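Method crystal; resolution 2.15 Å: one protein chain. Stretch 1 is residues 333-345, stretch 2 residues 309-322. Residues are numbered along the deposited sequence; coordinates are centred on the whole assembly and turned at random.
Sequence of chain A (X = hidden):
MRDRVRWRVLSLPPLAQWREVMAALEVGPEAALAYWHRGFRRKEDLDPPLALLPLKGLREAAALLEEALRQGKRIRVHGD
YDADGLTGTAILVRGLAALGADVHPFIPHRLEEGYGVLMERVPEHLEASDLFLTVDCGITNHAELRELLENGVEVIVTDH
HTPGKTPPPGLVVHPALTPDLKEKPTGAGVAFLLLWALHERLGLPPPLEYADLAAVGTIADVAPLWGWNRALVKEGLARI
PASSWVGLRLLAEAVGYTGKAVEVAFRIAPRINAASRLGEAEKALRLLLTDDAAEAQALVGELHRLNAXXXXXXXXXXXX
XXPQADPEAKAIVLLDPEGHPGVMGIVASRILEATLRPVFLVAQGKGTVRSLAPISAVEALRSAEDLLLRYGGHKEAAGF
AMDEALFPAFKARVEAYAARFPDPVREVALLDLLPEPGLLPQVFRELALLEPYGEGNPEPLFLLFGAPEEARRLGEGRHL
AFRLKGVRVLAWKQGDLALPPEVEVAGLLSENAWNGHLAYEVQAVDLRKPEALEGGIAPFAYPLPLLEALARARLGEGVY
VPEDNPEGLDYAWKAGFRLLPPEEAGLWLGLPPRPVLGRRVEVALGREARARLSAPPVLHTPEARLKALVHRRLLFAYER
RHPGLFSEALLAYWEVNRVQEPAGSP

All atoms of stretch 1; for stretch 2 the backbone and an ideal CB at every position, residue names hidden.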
# COMPACT_ATOMS: atom_id res chain seq x y z
N VAL A 333 17.92 -15.88 12.13
CA VAL A 333 18.53 -15.28 13.30
C VAL A 333 20.02 -15.19 13.05
O VAL A 333 20.71 -16.19 12.99
CB VAL A 333 18.22 -16.13 14.57
CG1 VAL A 333 18.60 -15.37 15.85
CG2 VAL A 333 16.74 -16.48 14.60
N LEU A 334 20.50 -13.97 12.90
CA LEU A 334 21.90 -13.77 12.60
C LEU A 334 22.58 -12.82 13.56
O LEU A 334 21.97 -11.91 14.11
CB LEU A 334 22.03 -13.29 11.16
CG LEU A 334 21.21 -14.16 10.20
CD1 LEU A 334 21.08 -13.47 8.83
CD2 LEU A 334 21.89 -15.52 10.06
N LEU A 335 23.88 -13.06 13.72
CA LEU A 335 24.73 -12.29 14.60
C LEU A 335 25.82 -11.66 13.76
O LEU A 335 26.43 -12.33 12.94
CB LEU A 335 25.38 -13.24 15.63
CG LEU A 335 26.47 -12.65 16.53
CD1 LEU A 335 25.85 -11.60 17.48
CD2 LEU A 335 27.14 -13.77 17.35
N ASP A 336 26.05 -10.37 13.97
CA ASP A 336 27.11 -9.66 13.27
C ASP A 336 27.74 -8.77 14.33
O ASP A 336 27.40 -7.59 14.47
CB ASP A 336 26.53 -8.85 12.10
CG ASP A 336 27.61 -8.13 11.32
OD1 ASP A 336 28.80 -8.43 11.54
OD2 ASP A 336 27.26 -7.26 10.50
N PRO A 337 28.68 -9.35 15.10
CA PRO A 337 29.41 -8.72 16.20
C PRO A 337 29.73 -7.25 16.06
O PRO A 337 29.45 -6.47 16.97
CB PRO A 337 30.67 -9.57 16.30
CG PRO A 337 30.17 -10.94 15.91
CD PRO A 337 29.37 -10.59 14.68
N GLU A 338 30.33 -6.86 14.94
CA GLU A 338 30.71 -5.47 14.74
C GLU A 338 29.77 -4.67 13.85
O GLU A 338 30.13 -3.58 13.41
CB GLU A 338 32.12 -5.40 14.18
CG GLU A 338 33.21 -5.87 15.14
CD GLU A 338 33.18 -5.15 16.48
OE1 GLU A 338 33.29 -3.89 16.49
OE2 GLU A 338 33.06 -5.84 17.52
N GLY A 339 28.58 -5.20 13.58
CA GLY A 339 27.63 -4.50 12.74
C GLY A 339 27.21 -3.18 13.37
O GLY A 339 27.27 -3.04 14.59
N HIS A 340 26.81 -2.21 12.55
CA HIS A 340 26.37 -0.91 13.06
C HIS A 340 24.87 -1.01 13.43
O HIS A 340 24.04 -1.32 12.60
CB HIS A 340 26.63 0.17 11.99
CG HIS A 340 26.48 1.57 12.50
ND1 HIS A 340 27.36 2.58 12.15
CD2 HIS A 340 25.58 2.13 13.34
CE1 HIS A 340 27.01 3.70 12.77
NE2 HIS A 340 25.93 3.45 13.50
N PRO A 341 24.52 -0.78 14.70
CA PRO A 341 23.10 -0.87 15.10
C PRO A 341 22.18 0.08 14.36
O PRO A 341 20.98 -0.16 14.26
CB PRO A 341 23.16 -0.61 16.61
CG PRO A 341 24.51 -1.23 16.98
CD PRO A 341 25.38 -0.63 15.89
N GLY A 342 22.76 1.13 13.80
CA GLY A 342 22.00 2.11 13.06
C GLY A 342 21.51 1.64 11.70
O GLY A 342 20.60 2.26 11.11
N VAL A 343 22.08 0.57 11.17
CA VAL A 343 21.62 0.11 9.87
C VAL A 343 20.94 -1.24 9.86
O VAL A 343 20.32 -1.60 8.84
CB VAL A 343 22.77 0.08 8.81
CG1 VAL A 343 23.64 1.32 8.97
CG2 VAL A 343 23.58 -1.20 8.92
N MET A 344 21.01 -1.99 10.97
CA MET A 344 20.42 -3.33 10.99
C MET A 344 18.90 -3.39 10.79
O MET A 344 18.39 -4.35 10.25
CB MET A 344 20.84 -4.12 12.26
CG MET A 344 20.52 -3.47 13.61
SD MET A 344 21.16 -4.35 15.16
CE MET A 344 21.62 -5.93 14.56
N GLY A 345 18.18 -2.35 11.22
CA GLY A 345 16.74 -2.37 11.05
C GLY A 345 16.34 -2.53 9.59
O GLY A 345 15.51 -3.39 9.25
N UNK A 309 26.54 7.19 3.53
CA UNK A 309 27.24 6.36 4.50
C UNK A 309 26.29 5.24 4.97
O UNK A 309 26.65 4.07 4.97
CB UNK A 309 27.73 7.20 5.68
N UNK A 310 25.07 5.61 5.33
CA UNK A 310 24.07 4.64 5.77
C UNK A 310 23.91 3.58 4.67
O UNK A 310 23.88 2.38 4.95
CB UNK A 310 22.74 5.32 6.08
N UNK A 311 23.83 4.04 3.41
CA UNK A 311 23.65 3.13 2.29
C UNK A 311 24.80 2.16 2.15
O UNK A 311 24.58 0.98 1.91
CB UNK A 311 23.48 3.92 0.99
N UNK A 312 26.02 2.67 2.30
CA UNK A 312 27.22 1.87 2.19
C UNK A 312 27.27 0.80 3.26
O UNK A 312 27.47 -0.37 2.95
CB UNK A 312 28.46 2.76 2.28
N UNK A 313 27.08 1.19 4.51
CA UNK A 313 27.08 0.22 5.62
C UNK A 313 25.97 -0.82 5.44
O UNK A 313 26.20 -2.03 5.61
CB UNK A 313 26.91 0.94 6.96
N UNK A 314 24.77 -0.35 5.09
CA UNK A 314 23.63 -1.23 4.90
C UNK A 314 23.91 -2.28 3.82
O UNK A 314 23.63 -3.46 3.99
CB UNK A 314 22.39 -0.41 4.53
N UNK A 315 24.46 -1.82 2.70
CA UNK A 315 24.77 -2.72 1.62
C UNK A 315 25.85 -3.73 2.05
O UNK A 315 25.72 -4.91 1.76
CB UNK A 315 25.22 -1.93 0.39
N UNK A 316 26.89 -3.29 2.76
CA UNK A 316 27.90 -4.24 3.22
C UNK A 316 27.30 -5.24 4.23
O UNK A 316 27.63 -6.42 4.20
CB UNK A 316 29.08 -3.49 3.85
N UNK A 317 26.40 -4.80 5.11
CA UNK A 317 25.82 -5.74 6.07
C UNK A 317 24.94 -6.78 5.38
O UNK A 317 25.04 -7.98 5.66
CB UNK A 317 25.00 -4.98 7.12
N UNK A 318 24.07 -6.30 4.50
CA UNK A 318 23.17 -7.18 3.76
C UNK A 318 24.00 -8.15 2.90
O UNK A 318 23.72 -9.34 2.83
CB UNK A 318 22.21 -6.37 2.89
N UNK A 319 25.06 -7.65 2.27
CA UNK A 319 25.89 -8.51 1.45
C UNK A 319 26.44 -9.65 2.31
O UNK A 319 26.45 -10.80 1.90
CB UNK A 319 27.03 -7.71 0.80
N UNK A 320 26.89 -9.33 3.52
CA UNK A 320 27.42 -10.36 4.42
C UNK A 320 26.36 -11.27 5.03
O UNK A 320 26.59 -12.47 5.23
CB UNK A 320 28.20 -9.69 5.55
N UNK A 321 25.21 -10.71 5.36
CA UNK A 321 24.17 -11.48 6.02
C UNK A 321 23.18 -12.24 5.15
O UNK A 321 22.86 -13.38 5.46
CB UNK A 321 23.37 -10.53 6.91
N UNK A 322 22.71 -11.63 4.08
CA UNK A 322 21.73 -12.28 3.21
C UNK A 322 22.12 -13.69 2.76
O UNK A 322 21.26 -14.56 2.63
CB UNK A 322 21.50 -11.41 1.97

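Stretch 2 is part of a helix that begins earlier in the chain, so its contacts with stretch 1 recur every three or four residues.

Position 309 points sideways, with nothing of stretch 1 near its CB. A long polar chain would suit. It is Arg-309, which makes no contact.

Position 310 also points sideways, its CB 5.0 Å from Val-343 CG1. A chain with an aliphatic stem fits. Arg-310 lays CG 4.4 Å from Val-343 CG1, and Arg-310 NH1 forms a salt bridge with OE1 of the glutamate at 314, at 2.8 Å.

Position 311 points away from stretch 1 and 312 is out of its reach, so many residues would do. They are Gln-311 and Thr-312, which make no contact with it.

Position 313 points toward stretch 1. Its CB is 3.9 Å from Val-343 CG1 and 5.1 Å from His-340 CB. A medium apolar chain would suit; leucine, isoleucine or methionine could serve. Leu-313 is found. Its CD1 lies 3.6 Å from His-340 ND1, oblique to the ring.

At position 314 the backbone runs close to Val-343: the 314 CA is 5.5 Å from Val-343 CA. The CB points sideways, 4.3 Å from Val-343 CB. A small residue would fit, or a longer one that leads past the valine. Glu-314 takes the second course. A water donates to Glu-314 OE1 (3.1 Å from the water O) and to Val-343 O (2.9 Å from the water O), linking the stretches.

Positions 315 and 316 are out of reach, and many residues would do. They are Glu-315 and Ala-316.

Position 317 points toward stretch 1, with CB 4.4 Å from Val-343 CG2. Gly-339 has no side chain and leaves room for a long, flexible apolar chain. Met-317 CE lies 3.6 Å from Gly-339 CA and 3.7 Å from Val-343 CG2. An ideal CB on Gly-339 would lie 2.8 Å from Met-317 CE, a clash. Met-317 SD is 4.0 Å from Met-344 CB. Val-343 thus sits as a knob among 310, 313, 314 and 317.

Positions 318 and 319 are out of reach, so stretch 1 excludes no type of side chain; they are Leu-318 and Arg-319.

Position 320 points toward stretch 1, but its CB has no neighbour there within 5.5 Å. The carboxylate of Asp-336 favours lysine or arginine. Lys-320 brings NZ 3.3 Å from Asp-336 OD1, a salt bridge with a weak hydrogen bond.

Position 321 points toward stretch 1, its CB 4.2 Å from Leu-334 CD1. An apolar chain fits. Leu-321 packs CG 4.1 Å from Leu-334 CD1.

Position 322 points away, and stretch 1 does not narrow the choice; it is Leu-322.

Stretch 2 309-322: RRQTLEEAMLRKLL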
# COMPACT_ATOMS: atom_id res chain seq x y z
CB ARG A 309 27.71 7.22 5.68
CG ARG A 309 28.39 6.47 6.83
CD ARG A 309 29.62 5.66 6.38
NE ARG A 309 30.34 5.10 7.52
CZ ARG A 309 31.27 4.15 7.44
NH1 ARG A 309 31.61 3.63 6.26
NH2 ARG A 309 31.87 3.70 8.54
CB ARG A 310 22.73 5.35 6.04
CG ARG A 310 21.59 4.46 6.59
CD ARG A 310 20.75 3.85 5.45
NE ARG A 310 20.14 4.87 4.57
CZ ARG A 310 19.37 4.59 3.52
NH1 ARG A 310 19.09 3.32 3.21
NH2 ARG A 310 18.88 5.56 2.76
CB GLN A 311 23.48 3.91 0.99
CG GLN A 311 22.08 4.45 0.82
CD GLN A 311 21.99 5.55 -0.24
OE1 GLN A 311 20.92 5.78 -0.80
NE2 GLN A 311 23.10 6.23 -0.49
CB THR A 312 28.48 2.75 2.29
OG1 THR A 312 28.41 3.77 1.29
CG2 THR A 312 29.74 1.90 2.06
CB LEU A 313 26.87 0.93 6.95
CG LEU A 313 28.00 1.85 7.41
CD1 LEU A 313 27.52 2.75 8.58
CD2 LEU A 313 29.20 0.99 7.86
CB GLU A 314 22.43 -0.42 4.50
CG GLU A 314 21.22 -1.22 4.14
CD GLU A 314 20.09 -0.37 3.58
OE1 GLU A 314 19.86 0.75 4.13
OE2 GLU A 314 19.44 -0.82 2.61
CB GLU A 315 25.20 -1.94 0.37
CG GLU A 315 24.84 -2.70 -0.90
CD GLU A 315 23.31 -2.85 -1.10
OE1 GLU A 315 22.90 -3.83 -1.75
OE2 GLU A 315 22.51 -1.99 -0.63
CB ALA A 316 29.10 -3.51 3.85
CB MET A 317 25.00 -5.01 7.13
CG MET A 317 24.47 -5.95 8.20
SD MET A 317 23.54 -5.10 9.48
CE MET A 317 24.90 -4.33 10.39
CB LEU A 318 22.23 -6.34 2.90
CG LEU A 318 21.04 -6.92 2.12
CD1 LEU A 318 21.55 -7.39 0.79
CD2 LEU A 318 20.34 -8.04 2.88
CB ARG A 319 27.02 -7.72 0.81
CG ARG A 319 27.87 -8.57 -0.11
CD ARG A 319 28.95 -7.76 -0.83
NE ARG A 319 29.74 -8.63 -1.71
CZ ARG A 319 29.36 -9.03 -2.92
NH1 ARG A 319 28.20 -8.65 -3.44
NH2 ARG A 319 30.16 -9.83 -3.61
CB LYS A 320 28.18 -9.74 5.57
CG LYS A 320 28.60 -10.79 6.61
CD LYS A 320 29.12 -10.14 7.86
CE LYS A 320 30.25 -9.18 7.55
NZ LYS A 320 30.65 -8.45 8.80
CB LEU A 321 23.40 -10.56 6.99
CG LEU A 321 23.85 -10.48 8.46
CD1 LEU A 321 25.36 -10.71 8.61
CD2 LEU A 321 23.45 -9.12 9.03
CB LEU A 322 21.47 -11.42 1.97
CG LEU A 322 20.42 -11.97 1.00
CD1 LEU A 322 19.06 -12.10 1.70
CD2 LEU A 322 20.32 -11.04 -0.23
O HOH W 1 20.03 0.74 7.18
O HOH W 2 30.58 -6.06 10.06
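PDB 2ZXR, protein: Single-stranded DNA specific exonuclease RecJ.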